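Local coordinates for protein carboxylesterase YbfK (Bacillus subtilis, PDB 4CCY) that hydrolyses carboxylic esters to an alcohol and a carboxylate, as a carboxylesterase of the alpha/beta hydrolase superfamily, at residues 22-27 against 197-202; 99-104 against 108-113; 152-157 against 245-250; 235-240 against 284-289. All coordinates share one frame; numbering follows the deposited sequence.

In the fold
From the N terminus, helix 12-24 is the first element held: interaction 1 joins it to helix 194-205 and closes a loop of 169 residues. Within that loop lies interaction 2, a local contact in which the chain before helix 104-118 folds back on the helix's first turns. Interaction 3 starts at the end of strand 146-152, spans 87 residues and finishes at the start of helix 249-259, so interactions 1 and 3 cross. Interaction 4 closes a loop of 43 residues, packing helix 280-290 on strand 236-241, and crosses interaction 3. The two touch where neighbouring sheet strands pair, through a probable hydrogen bond of 2.8 Å from Ser153 N to Met239 O.

Interaction 1: residues 22-27 against 197-202; sequences DQSLSL and QRQIVA
Ser24, on helix 12-24, and Gln199, on helix 194-205, bring the two backbones nearest, with 7.1 Å between their CA atoms. Both side chains set out toward the partner helix, and the bridge between them is a single hydrogen bond. Ser24 OG donates to Gln199 OE1 over 2.8 Å, arriving in the carbonyl plane on a lone pair, with a C=O...O angle of 142°; OG also has a weak bond with Ala20 O of its own helix. Gln199 spans the gap because its CG is anti to the backbone N (chi1 180°) and the chain runs on extended, which carries the amide to the serine. Its other end is engaged too: NE2 bonds to Ser66 OG, while Phe17, Ala20 and Tyr21 of helix 12-24 touch the side chain. Leucine in place of Gln199 would probably leave the hydroxyls of Ser24 and Ser66 without their amide mate and weaken the tie between the helices. Far from the annotated catalytic and sodium sites, the contact fastens the N-terminal helix to the body of the hydrolase. The amide, gripped at oxygen and nitrogen, is probably fixed in its rotation, and the buried Ser24 hydroxyl and Gln199 amide satisfy each other.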
loop_
_atom_site.group_PDB
_atom_site.type_symbol
_atom_site.label_atom_id
_atom_site.label_comp_id
_atom_site.label_asym_id
_atom_site.label_seq_id
_atom_site.Cartn_x
_atom_site.Cartn_y
_atom_site.Cartn_z
ATOM N N ASP A 22 -5.062 -15.234 8.655
ATOM C CA ASP A 22 -5.241 -15.275 10.111
ATOM C C ASP A 22 -3.952 -15.670 10.834
ATOM O O ASP A 22 -3.641 -15.110 11.884
ATOM C CB ASP A 22 -6.405 -16.183 10.500
ATOM C CG ASP A 22 -7.751 -15.622 10.066
ATOM O OD1 ASP A 22 -7.840 -14.398 9.793
ATOM O OD2 ASP A 22 -8.723 -16.400 9.994
ATOM N N GLN A 23 -3.196 -16.609 10.262
ATOM C CA GLN A 23 -1.869 -16.952 10.796
ATOM C C GLN A 23 -0.990 -15.721 10.840
ATOM O O GLN A 23 -0.380 -15.432 11.864
ATOM C CB GLN A 23 -1.125 -17.958 9.925
ATOM C CG GLN A 23 -1.936 -19.085 9.352
ATOM C CD GLN A 23 -2.128 -20.181 10.345
ATOM O OE1 GLN A 23 -2.755 -19.975 11.376
ATOM N NE2 GLN A 23 -1.588 -21.351 10.050
ATOM N N SER A 24 -0.922 -15.011 9.709
ATOM C CA SER A 24 -0.025 -13.864 9.576
ATOM C C SER A 24 -0.323 -12.827 10.638
ATOM O O SER A 24 0.588 -12.155 11.122
ATOM C CB SER A 24 -0.129 -13.244 8.184
ATOM O OG SER A 24 0.461 -14.083 7.213
ATOM N N LEU A 25 -1.596 -12.734 11.020
ATOM C CA LEU A 25 -2.057 -11.735 11.975
ATOM C C LEU A 25 -1.654 -12.004 13.433
ATOM O O LEU A 25 -1.776 -11.123 14.284
ATOM C CB LEU A 25 -3.567 -11.485 11.816
ATOM C CG LEU A 25 -4.001 -10.658 10.579
ATOM C CD1 LEU A 25 -5.518 -10.621 10.415
ATOM C CD2 LEU A 25 -3.453 -9.239 10.659
ATOM N N SER A 26 -1.154 -13.206 13.720
ATOM C CA SER A 26 -0.533 -13.482 15.012
ATOM C C SER A 26 0.702 -12.593 15.239
ATOM O O SER A 26 1.147 -12.429 16.368
ATOM C CB SER A 26 -0.144 -14.957 15.126
ATOM O OG SER A 26 0.865 -15.278 14.178
ATOM N N LEU A 27 1.242 -12.022 14.166
ATOM C CA LEU A 27 2.392 -11.127 14.270
ATOM C C LEU A 27 1.998 -9.724 14.729
ATOM O O LEU A 27 2.863 -8.925 15.053
ATOM C CB LEU A 27 3.167 -11.060 12.944
ATOM C CG LEU A 27 3.771 -12.373 12.412
ATOM C CD1 LEU A 27 4.361 -12.184 11.017
ATOM C CD2 LEU A 27 4.799 -12.987 13.367
ATOM N N GLN A 197 5.338 -15.010 3.612
ATOM C CA GLN A 197 5.692 -15.824 2.450
ATOM C C GLN A 197 4.529 -16.745 2.104
ATOM O O GLN A 197 4.063 -16.780 0.958
ATOM C CB GLN A 197 6.939 -16.664 2.761
ATOM C CG GLN A 197 7.417 -17.559 1.618
ATOM C CD GLN A 197 8.257 -16.819 0.591
ATOM O OE1 GLN A 197 8.859 -15.786 0.898
ATOM N NE2 GLN A 197 8.304 -17.345 -0.637
ATOM N N ARG A 198 4.037 -17.453 3.114
ATOM C CA ARG A 198 2.983 -18.435 2.926
ATOM C C ARG A 198 1.675 -17.798 2.443
ATOM O O ARG A 198 1.045 -18.298 1.505
ATOM C CB ARG A 198 2.767 -19.223 4.223
ATOM C CG ARG A 198 1.518 -20.080 4.217
ATOM C CD ARG A 198 1.784 -21.393 3.507
ATOM N NE ARG A 198 0.552 -22.010 3.018
ATOM C CZ ARG A 198 0.126 -21.927 1.760
ATOM N NH1 ARG A 198 0.831 -21.243 0.862
ATOM N NH2 ARG A 198 -1.001 -22.531 1.399
ATOM N N GLN A 199 1.291 -16.690 3.080
ATOM C CA GLN A 199 0.041 -16.007 2.784
ATOM C C GLN A 199 -0.005 -15.500 1.346
ATOM O O GLN A 199 -0.989 -15.717 0.639
ATOM C CB GLN A 199 -0.197 -14.852 3.761
ATOM C CG GLN A 199 -1.494 -14.110 3.476
ATOM C CD GLN A 199 -1.684 -12.856 4.305
ATOM O OE1 GLN A 199 -1.204 -12.761 5.426
ATOM N NE2 GLN A 199 -2.415 -11.899 3.762
ATOM N N ILE A 200 1.062 -14.832 0.924
ATOM C CA ILE A 200 1.164 -14.301 -0.429
ATOM C C ILE A 200 1.086 -15.416 -1.485
ATOM O O ILE A 200 0.392 -15.266 -2.499
ATOM C CB ILE A 200 2.446 -13.449 -0.600
ATOM C CG1 ILE A 200 2.364 -12.210 0.295
ATOM C CG2 ILE A 200 2.655 -13.058 -2.060
ATOM C CD1 ILE A 200 3.679 -11.483 0.429
ATOM N N VAL A 201 1.790 -16.524 -1.239
ATOM C CA VAL A 201 1.746 -17.698 -2.122
ATOM C C VAL A 201 0.325 -18.244 -2.211
ATOM O O VAL A 201 -0.183 -18.466 -3.305
ATOM C CB VAL A 201 2.752 -18.790 -1.687
ATOM C CG1 VAL A 201 2.546 -20.094 -2.460
ATOM C CG2 VAL A 201 4.175 -18.298 -1.885
ATOM N N ALA A 202 -0.324 -18.406 -1.059
ATOM C CA ALA A 202 -1.697 -18.925 -0.989
ATOM C C ALA A 202 -2.694 -17.954 -1.623
ATOM O O ALA A 202 -3.711 -18.369 -2.179
ATOM C CB ALA A 202 -2.082 -19.242 0.455
#

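Interaction 2: residues 99-104 against 108-113; sequences AAMETR and AEWMKD
Met101 and Trp110 meet because each has its CG anti to the backbone N (chi1 -162° in Met101, 168° in Trp110), and because the methionine chain, straight as far as the sulfur, bends only at its end. The result is a Met-aromatic contact between the loop after strand 96-97 and the helix it leads into, 104-118. Met101 SD lies 3.3 Å from Trp110 CB and 4.1 Å from the centroid of the five-membered ring, but 42° off the ring normal, so its approach is oblique. The methyl, CE, stands over one face of the indole, displaced toward the rim. Met111 CE occupies the opposite face, and the ring is thus clasped between two methionine methyls. Trp110 NE1 bonds to Thr44 OG1, which would restrain the indole from turning. Thr103 is the N-cap of the helix, its OG1 accepting from the backbone N of Asp106. In the next residue, Arg104 O accepts from Asn137 ND2 of helix 130-141, and the guanidinium of Arg104 bonds through NH1 to Gly219 O and makes a cation-pi contact with Tyr222. The loop is thereby folded back over the helix start, away from the annotated sites. An i to i+4 helical bond, weak, joins the two segments: Ala108 N to Arg104 O, 3.3 Å.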
loop_
_atom_site.group_PDB
_atom_site.type_symbol
_atom_site.label_atom_id
_atom_site.label_comp_id
_atom_site.label_asym_id
_atom_site.label_seq_id
_atom_site.Cartn_x
_atom_site.Cartn_y
_atom_site.Cartn_z
ATOM N N ALA A 99 -19.166 -4.128 -7.387
ATOM C CA ALA A 99 -18.743 -3.485 -8.639
ATOM C C ALA A 99 -17.221 -3.380 -8.716
ATOM O O ALA A 99 -16.570 -2.951 -7.759
ATOM C CB ALA A 99 -19.352 -2.093 -8.766
ATOM N N ALA A 100 -16.657 -3.776 -9.850
ATOM C CA ALA A 100 -15.217 -3.683 -10.055
ATOM C C ALA A 100 -14.745 -2.223 -10.012
ATOM O O ALA A 100 -15.345 -1.335 -10.631
ATOM C CB ALA A 100 -14.816 -4.342 -11.368
ATOM N N MET A 101 -13.670 -1.995 -9.270
ATOM C CA MET A 101 -13.052 -0.693 -9.154
ATOM C C MET A 101 -12.026 -0.593 -10.272
ATOM O O MET A 101 -11.055 -1.348 -10.276
ATOM C CB MET A 101 -12.403 -0.598 -7.778
ATOM C CG MET A 101 -12.081 0.803 -7.328
ATOM S SD MET A 101 -11.365 0.794 -5.689
ATOM C CE MET A 101 -9.980 -0.340 -5.890
ATOM N N GLU A 102 -12.249 0.313 -11.228
ATOM C CA GLU A 102 -11.554 0.256 -12.533
ATOM C C GLU A 102 -10.697 1.450 -12.942
ATOM O O GLU A 102 -9.634 1.278 -13.539
ATOM C CB GLU A 102 -12.538 -0.041 -13.663
ATOM C CG GLU A 102 -13.076 -1.462 -13.633
ATOM C CD GLU A 102 -13.963 -1.781 -14.811
ATOM O OE1 GLU A 102 -14.815 -0.937 -15.175
ATOM O OE2 GLU A 102 -13.813 -2.892 -15.360
ATOM N N THR A 103 -11.177 2.656 -12.666
ATOM C CA THR A 103 -10.506 3.864 -13.132
ATOM C C THR A 103 -9.900 4.571 -11.926
ATOM O O THR A 103 -10.260 4.268 -10.787
ATOM C CB THR A 103 -11.506 4.823 -13.780
ATOM O OG1 THR A 103 -12.480 5.179 -12.797
ATOM C CG2 THR A 103 -12.196 4.169 -14.992
ATOM N N ARG A 104 -8.999 5.519 -12.169
ATOM C CA ARG A 104 -8.416 6.301 -11.063
ATOM C C ARG A 104 -9.464 7.135 -10.313
ATOM O O ARG A 104 -9.314 7.393 -9.107
ATOM C CB ARG A 104 -7.211 7.137 -11.537
ATOM C CG ARG A 104 -6.068 6.256 -12.043
ATOM C CD ARG A 104 -4.796 7.010 -12.436
ATOM N NE ARG A 104 -4.945 7.895 -13.598
ATOM C CZ ARG A 104 -4.903 7.503 -14.873
ATOM N NH1 ARG A 104 -4.734 6.223 -15.199
ATOM N NH2 ARG A 104 -5.032 8.404 -15.835
ATOM N N ALA A 108 -10.384 6.824 -6.026
ATOM C CA ALA A 108 -10.602 7.937 -5.100
ATOM C C ALA A 108 -12.016 7.927 -4.516
ATOM O O ALA A 108 -12.203 8.262 -3.350
ATOM C CB ALA A 108 -10.281 9.271 -5.761
ATOM N N GLU A 109 -13.002 7.516 -5.309
ATOM C CA GLU A 109 -14.369 7.366 -4.784
ATOM C C GLU A 109 -14.462 6.259 -3.731
ATOM O O GLU A 109 -15.112 6.440 -2.697
ATOM C CB GLU A 109 -15.409 7.180 -5.906
ATOM C CG GLU A 109 -15.660 8.441 -6.738
ATOM C CD GLU A 109 -16.172 9.612 -5.901
ATOM O OE1 GLU A 109 -17.168 9.440 -5.170
ATOM O OE2 GLU A 109 -15.587 10.721 -5.962
ATOM N N TRP A 110 -13.797 5.132 -3.989
ATOM C CA TRP A 110 -13.680 4.045 -3.013
ATOM C C TRP A 110 -13.150 4.561 -1.687
ATOM O O TRP A 110 -13.731 4.290 -0.646
ATOM C CB TRP A 110 -12.771 2.927 -3.544
ATOM C CG TRP A 110 -12.383 1.908 -2.487
ATOM C CD1 TRP A 110 -13.231 1.104 -1.733
ATOM C CD2 TRP A 110 -11.034 1.571 -2.024
ATOM N NE1 TRP A 110 -12.520 0.302 -0.873
ATOM C CE2 TRP A 110 -11.197 0.545 -0.985
ATOM C CE3 TRP A 110 -9.752 1.995 -2.356
ATOM C CZ2 TRP A 110 -10.104 -0.026 -0.327
ATOM C CZ3 TRP A 110 -8.662 1.428 -1.669
ATOM C CH2 TRP A 110 -8.838 0.442 -0.682
ATOM N N MET A 111 -12.055 5.325 -1.728
ATOM C CA MET A 111 -11.435 5.846 -0.507
ATOM C C MET A 111 -12.296 6.874 0.219
ATOM O O MET A 111 -12.290 6.903 1.452
ATOM C CB MET A 111 -10.025 6.395 -0.773
ATOM C CG MET A 111 -9.204 6.758 0.476
ATOM S SD MET A 111 -9.021 5.496 1.788
ATOM C CE MET A 111 -8.639 4.014 0.843
ATOM N N LYS A 112 -13.017 7.719 -0.529
ATOM C CA LYS A 112 -13.988 8.641 0.080
ATOM C C LYS A 112 -15.057 7.885 0.867
ATOM O O LYS A 112 -15.389 8.285 1.980
ATOM C CB LYS A 112 -14.654 9.553 -0.960
ATOM C CG LYS A 112 -13.787 10.699 -1.448
ATOM C CD LYS A 112 -14.614 11.652 -2.305
ATOM C CE LYS A 112 -13.722 12.416 -3.266
ATOM N NZ LYS A 112 -14.545 13.311 -4.122
ATOM N N ASP A 113 -15.572 6.793 0.300
ATOM C CA ASP A 113 -16.545 5.931 0.995
ATOM C C ASP A 113 -15.949 5.334 2.275
ATOM O O ASP A 113 -16.621 5.249 3.299
ATOM C CB ASP A 113 -17.001 4.767 0.104
ATOM C CG ASP A 113 -17.932 5.183 -1.019
ATOM O OD1 ASP A 113 -18.302 6.371 -1.130
ATOM O OD2 ASP A 113 -18.301 4.281 -1.815
#

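Interaction 3: residues 152-157 against 245-250; sequences ISPAEA and AMYHQQ. With NA (sodium ion), chain C.
Tyr247 reaches across to Pro154 with its hydroxyl, OH donating to Pro154 O over 2.8 Å. The bond arrives in the carbonyl plane on a lone pair, with a C=O...O angle of 135°, and the accepting oxygen lies near the ring plane at the edge that holds CE2. Tyr247 sets its ring between the backbone N and the carbonyl carbon (chi1 47°), which, from a side chain that starts toward the opposite segment, sends the hydroxyl to Pro154. The same hydroxyl rests 3.4 Å from Pro154 CD, the two side chains meeting at about a right angle. Glu156 borders the contact through its backbone, its N standing 4.2 Å from Tyr247 CE2, while its carboxylate turns elsewhere to bond Phe161 N. In the alpha/beta hydrolase fold this is the region beyond the C-terminal ends of strands 146-152 and 236-241, close to the probable charge relay: Ser153 OG bonds to His273 O, and the side chain of Tyr247 lies about 4 Å from that of Glu244. A phenylalanine in place of Tyr247 would probably leave Pro154 O without this donor and the ring freer to shift. The tyrosine's backbone serves a sodium ion, bound by Tyr247 O at 2.6 Å. Gln249 OE1 grips the same ion at 2.3 Å, brought round by a bend at chi2 (-67°). Glu244 O and three waters complete the coordination, and one of those waters is also hydrogen-bonded to His248 ND1, 2.7 Å away.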
loop_
_atom_site.group_PDB
_atom_site.type_symbol
_atom_site.label_atom_id
_atom_site.label_comp_id
_atom_site.label_asym_id
_atom_site.label_seq_id
_atom_site.Cartn_x
_atom_site.Cartn_y
_atom_site.Cartn_z
ATOM N N ILE A 152 5.626 5.134 -0.004
ATOM C CA ILE A 152 6.810 4.252 0.062
ATOM C C ILE A 152 6.840 3.270 -1.117
ATOM O O ILE A 152 5.879 2.540 -1.338
ATOM C CB ILE A 152 6.892 3.462 1.406
ATOM C CG1 ILE A 152 6.684 4.379 2.624
ATOM C CG2 ILE A 152 8.221 2.709 1.525
ATOM C CD1 ILE A 152 6.463 3.633 3.932
ATOM N N SER A 153 7.944 3.281 -1.866
ATOM C CA SER A 153 8.172 2.379 -3.001
ATOM C C SER A 153 6.953 2.276 -3.918
ATOM O O SER A 153 6.445 1.169 -4.161
ATOM C CB SER A 153 8.583 0.991 -2.501
ATOM O OG SER A 153 9.712 1.099 -1.646
ATOM N N PRO A 154 6.483 3.427 -4.437
ATOM C CA PRO A 154 5.206 3.432 -5.164
ATOM C C PRO A 154 5.251 2.569 -6.434
ATOM O O PRO A 154 6.323 2.386 -7.050
ATOM C CB PRO A 154 4.977 4.918 -5.485
ATOM C CG PRO A 154 6.338 5.543 -5.427
ATOM C CD PRO A 154 7.102 4.768 -4.388
ATOM N N ALA A 155 4.102 1.986 -6.763
ATOM C CA ALA A 155 3.935 1.216 -7.992
ATOM C C ALA A 155 3.816 2.228 -9.139
ATOM O O ALA A 155 2.754 2.842 -9.329
ATOM C CB ALA A 155 2.688 0.338 -7.900
ATOM N N GLU A 156 4.914 2.417 -9.874
ATOM C CA GLU A 156 5.052 3.517 -10.840
ATOM C C GLU A 156 4.782 4.864 -10.181
ATOM O O GLU A 156 5.456 5.216 -9.209
ATOM C CB GLU A 156 4.178 3.298 -12.081
ATOM C CG GLU A 156 4.708 2.197 -12.978
ATOM C CD GLU A 156 4.223 2.296 -14.406
ATOM O OE1 GLU A 156 3.116 2.832 -14.631
ATOM O OE2 GLU A 156 4.952 1.827 -15.304
ATOM N N ALA A 157 3.804 5.608 -10.704
ATOM C CA ALA A 157 3.443 6.932 -10.193
ATOM C C ALA A 157 4.446 8.017 -10.582
ATOM O O ALA A 157 4.059 9.020 -11.186
ATOM C CB ALA A 157 3.217 6.905 -8.679
ATOM N N ALA A 245 13.769 -3.073 -7.248
ATOM C CA ALA A 245 13.889 -3.956 -8.417
ATOM C C ALA A 245 12.944 -3.595 -9.573
ATOM O O ALA A 245 13.151 -4.031 -10.702
ATOM C CB ALA A 245 13.685 -5.417 -8.010
ATOM N N MET A 246 11.927 -2.792 -9.279
ATOM C CA MET A 246 10.819 -2.555 -10.201
ATOM C C MET A 246 11.010 -1.393 -11.180
ATOM O O MET A 246 10.311 -1.320 -12.192
ATOM C CB MET A 246 9.518 -2.327 -9.424
ATOM C CG MET A 246 9.124 -3.449 -8.480
ATOM S SD MET A 246 7.391 -3.248 -7.987
ATOM C CE MET A 246 6.574 -4.109 -9.332
ATOM N N TYR A 247 11.932 -0.482 -10.866
ATOM C CA TYR A 247 12.210 0.683 -11.706
ATOM C C TYR A 247 13.506 1.373 -11.295
ATOM O O TYR A 247 14.188 0.925 -10.353
ATOM C CB TYR A 247 11.051 1.687 -11.680
ATOM C CG TYR A 247 10.501 2.025 -10.311
ATOM C CD1 TYR A 247 11.115 2.981 -9.504
ATOM C CD2 TYR A 247 9.356 1.408 -9.836
ATOM C CE1 TYR A 247 10.602 3.316 -8.268
ATOM C CE2 TYR A 247 8.847 1.724 -8.588
ATOM C CZ TYR A 247 9.476 2.680 -7.811
ATOM O OH TYR A 247 8.967 3.010 -6.570
ATOM N N HIS A 248 13.851 2.446 -12.012
ATOM C CA HIS A 248 15.020 3.257 -11.666
ATOM C C HIS A 248 14.626 4.278 -10.650
ATOM O O HIS A 248 14.148 5.368 -10.993
ATOM C CB HIS A 248 15.613 3.938 -12.898
ATOM C CG HIS A 248 16.343 2.995 -13.825
ATOM N ND1 HIS A 248 17.301 2.154 -13.393
ATOM C CD2 HIS A 248 16.225 2.786 -15.188
ATOM C CE1 HIS A 248 17.763 1.428 -14.426
ATOM N NE2 HIS A 248 17.111 1.818 -15.526
ATOM N N GLN A 249 14.850 3.953 -9.382
ATOM C CA GLN A 249 14.414 4.841 -8.295
ATOM C C GLN A 249 15.140 6.189 -8.291
ATOM O O GLN A 249 14.602 7.168 -7.788
ATOM C CB GLN A 249 14.480 4.144 -6.925
ATOM C CG GLN A 249 15.882 3.907 -6.364
ATOM C CD GLN A 249 16.688 2.916 -7.173
ATOM O OE1 GLN A 249 16.143 2.010 -7.808
ATOM N NE2 GLN A 249 17.988 3.081 -7.158
ATOM N N GLN A 250 16.341 6.253 -8.871
ATOM C CA GLN A 250 17.044 7.536 -8.992
ATOM C C GLN A 250 16.235 8.534 -9.843
ATOM O O GLN A 250 15.974 9.658 -9.408
ATOM C CB GLN A 250 18.472 7.359 -9.541
ATOM C CG GLN A 250 19.318 8.629 -9.515
ATOM C CD GLN A 250 19.482 9.226 -8.123
ATOM O OE1 GLN A 250 19.656 8.513 -7.131
ATOM N NE2 GLN A 250 19.439 10.544 -8.048
HETATM NA NA NA C . 16.397 0.140 -9.133
HETATM O O HOH W 1 17.768 1.496 -10.776
HETATM O O HOH W 2 18.521 -0.344 -8.040
HETATM O O HOH W 3 16.346 -1.606 -11.137
#

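Interaction 4: residues 235-240 against 284-289; sequences PVLLMF and NQRVLS
Strand 236-240 and helix 284-289 run nearly antiparallel, their segment axes 163° apart in direction and 10.4 Å from each other at closest approach. Leu237 and Val287 have the nearest CA atoms, 8.0 Å apart. Alternation along the strand turns Leu237 and Met239 toward the helix, and Arg286 extends over both. With its CG anti to the backbone N (chi1 178°) and a bend at chi2 (74°), the arginine lays its aliphatic part against the strand: Met239 CE touches Arg286 CG at 4.0 Å. Farther out the guanidinium is turned so that one face receives Leu237 CD1, which sits 3.5 Å above the plane, displaced toward the rim, and 3.6 Å from Arg286 NH2. This is a helix packed on the strand next to the end of the alpha/beta hydrolase sheet, 236-241, flanked by 146-152 and 264-268. The charged end of Arg286 is answered from the latter strand, NE forming a salt bridge with Glu266 OE1 and NH2 bonding to Gln264 OE1, two bonds that would fix the rotation of the guanidinium under the leucine methyl. The other branch, Leu237 CD2, lies between Arg286 CG and Val287 CG2, 4.2 Å from the latter. The leucine and valine side chains are set at about a right angle, and both residues also touch Val150 of strand 146-152.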
loop_
_atom_site.group_PDB
_atom_site.type_symbol
_atom_site.label_atom_id
_atom_site.label_comp_id
_atom_site.label_asym_id
_atom_site.label_seq_id
_atom_site.Cartn_x
_atom_site.Cartn_y
_atom_site.Cartn_z
ATOM N N PRO A 235 1.541 18.067 2.075
ATOM C CA PRO A 235 2.876 17.553 2.387
ATOM C C PRO A 235 3.017 16.066 2.074
ATOM O O PRO A 235 2.227 15.236 2.561
ATOM C CB PRO A 235 3.005 17.782 3.897
ATOM C CG PRO A 235 1.993 18.838 4.219
ATOM C CD PRO A 235 0.858 18.592 3.271
ATOM N N VAL A 236 4.032 15.745 1.275
ATOM C CA VAL A 236 4.309 14.388 0.872
ATOM C C VAL A 236 5.706 13.995 1.367
ATOM O O VAL A 236 6.662 14.768 1.229
ATOM C CB VAL A 236 4.201 14.219 -0.671
ATOM C CG1 VAL A 236 4.687 12.844 -1.133
ATOM C CG2 VAL A 236 2.771 14.465 -1.148
ATOM N N LEU A 237 5.795 12.805 1.961
ATOM C CA LEU A 237 7.066 12.121 2.184
ATOM C C LEU A 237 7.168 10.941 1.214
ATOM O O LEU A 237 6.303 10.054 1.216
ATOM C CB LEU A 237 7.176 11.620 3.629
ATOM C CG LEU A 237 8.308 10.623 3.904
ATOM C CD1 LEU A 237 9.700 11.254 3.761
ATOM C CD2 LEU A 237 8.142 9.991 5.271
ATOM N N LEU A 238 8.215 10.947 0.392
ATOM C CA LEU A 238 8.447 9.918 -0.621
ATOM C C LEU A 238 9.734 9.135 -0.341
ATOM O O LEU A 238 10.827 9.722 -0.262
ATOM C CB LEU A 238 8.537 10.551 -2.018
ATOM C CG LEU A 238 8.714 9.584 -3.203
ATOM C CD1 LEU A 238 7.599 8.544 -3.265
ATOM C CD2 LEU A 238 8.814 10.335 -4.520
ATOM N N MET A 239 9.604 7.816 -0.209
ATOM C CA MET A 239 10.737 6.973 0.146
ATOM C C MET A 239 10.937 5.843 -0.859
ATOM O O MET A 239 10.006 5.123 -1.191
ATOM C CB MET A 239 10.572 6.399 1.566
ATOM C CG MET A 239 10.395 7.471 2.644
ATOM S SD MET A 239 10.246 6.784 4.304
ATOM C CE MET A 239 11.933 6.326 4.644
ATOM N N PHE A 240 12.162 5.703 -1.339
ATOM C CA PHE A 240 12.541 4.558 -2.161
ATOM C C PHE A 240 13.671 3.809 -1.478
ATOM O O PHE A 240 14.408 4.382 -0.661
ATOM C CB PHE A 240 13.062 5.014 -3.520
ATOM C CG PHE A 240 12.096 5.831 -4.321
ATOM C CD1 PHE A 240 11.089 5.218 -5.070
ATOM C CD2 PHE A 240 12.218 7.217 -4.371
ATOM C CE1 PHE A 240 10.215 5.991 -5.835
ATOM C CE2 PHE A 240 11.352 7.985 -5.133
ATOM C CZ PHE A 240 10.346 7.373 -5.858
ATOM N N ASN A 284 9.770 3.433 10.608
ATOM C CA ASN A 284 8.883 3.750 11.737
ATOM C C ASN A 284 9.068 5.183 12.256
ATOM O O ASN A 284 8.106 5.964 12.324
ATOM C CB ASN A 284 9.055 2.745 12.890
ATOM C CG ASN A 284 8.435 1.380 12.585
ATOM O OD1 ASN A 284 7.819 1.177 11.536
ATOM N ND2 ASN A 284 8.604 0.442 13.499
ATOM N N GLN A 285 10.312 5.531 12.588
ATOM C CA GLN A 285 10.610 6.849 13.144
ATOM C C GLN A 285 10.514 7.973 12.104
ATOM O O GLN A 285 10.002 9.056 12.411
ATOM C CB GLN A 285 11.964 6.862 13.882
ATOM C CG GLN A 285 12.342 8.222 14.484
ATOM C CD GLN A 285 11.303 8.748 15.458
ATOM O OE1 GLN A 285 11.114 8.185 16.530
ATOM N NE2 GLN A 285 10.617 9.823 15.084
ATOM N N ARG A 286 10.976 7.714 10.882
ATOM C CA ARG A 286 10.935 8.716 9.815
ATOM C C ARG A 286 9.504 9.167 9.534
ATOM O O ARG A 286 9.235 10.353 9.348
ATOM C CB ARG A 286 11.566 8.179 8.539
ATOM C CG ARG A 286 11.520 9.158 7.382
ATOM C CD ARG A 286 12.545 10.269 7.590
ATOM N NE ARG A 286 12.476 11.339 6.595
ATOM C CZ ARG A 286 11.732 12.440 6.707
ATOM N NH1 ARG A 286 10.942 12.637 7.761
ATOM N NH2 ARG A 286 11.774 13.355 5.734
ATOM N N VAL A 287 8.596 8.204 9.493
ATOM C CA VAL A 287 7.182 8.493 9.304
ATOM C C VAL A 287 6.597 9.232 10.513
ATOM O O VAL A 287 5.880 10.204 10.332
ATOM C CB VAL A 287 6.398 7.208 8.933
ATOM C CG1 VAL A 287 4.892 7.413 9.010
ATOM C CG2 VAL A 287 6.814 6.744 7.536
ATOM N N LEU A 288 6.905 8.788 11.731
ATOM C CA LEU A 288 6.429 9.506 12.933
ATOM C C LEU A 288 6.876 10.973 12.907
ATOM O O LEU A 288 6.072 11.877 13.142
ATOM C CB LEU A 288 6.922 8.842 14.221
ATOM C CG LEU A 288 6.201 7.646 14.846
ATOM C CD1 LEU A 288 6.899 7.297 16.155
ATOM C CD2 LEU A 288 4.718 7.936 15.087
ATOM N N SER A 289 8.159 11.191 12.610
ATOM C CA SER A 289 8.745 12.535 12.492
ATOM C C SER A 289 8.027 13.389 11.442
ATOM O O SER A 289 7.698 14.554 11.693
ATOM C CB SER A 289 10.229 12.425 12.131
ATOM O OG SER A 289 11.023 12.178 13.286
#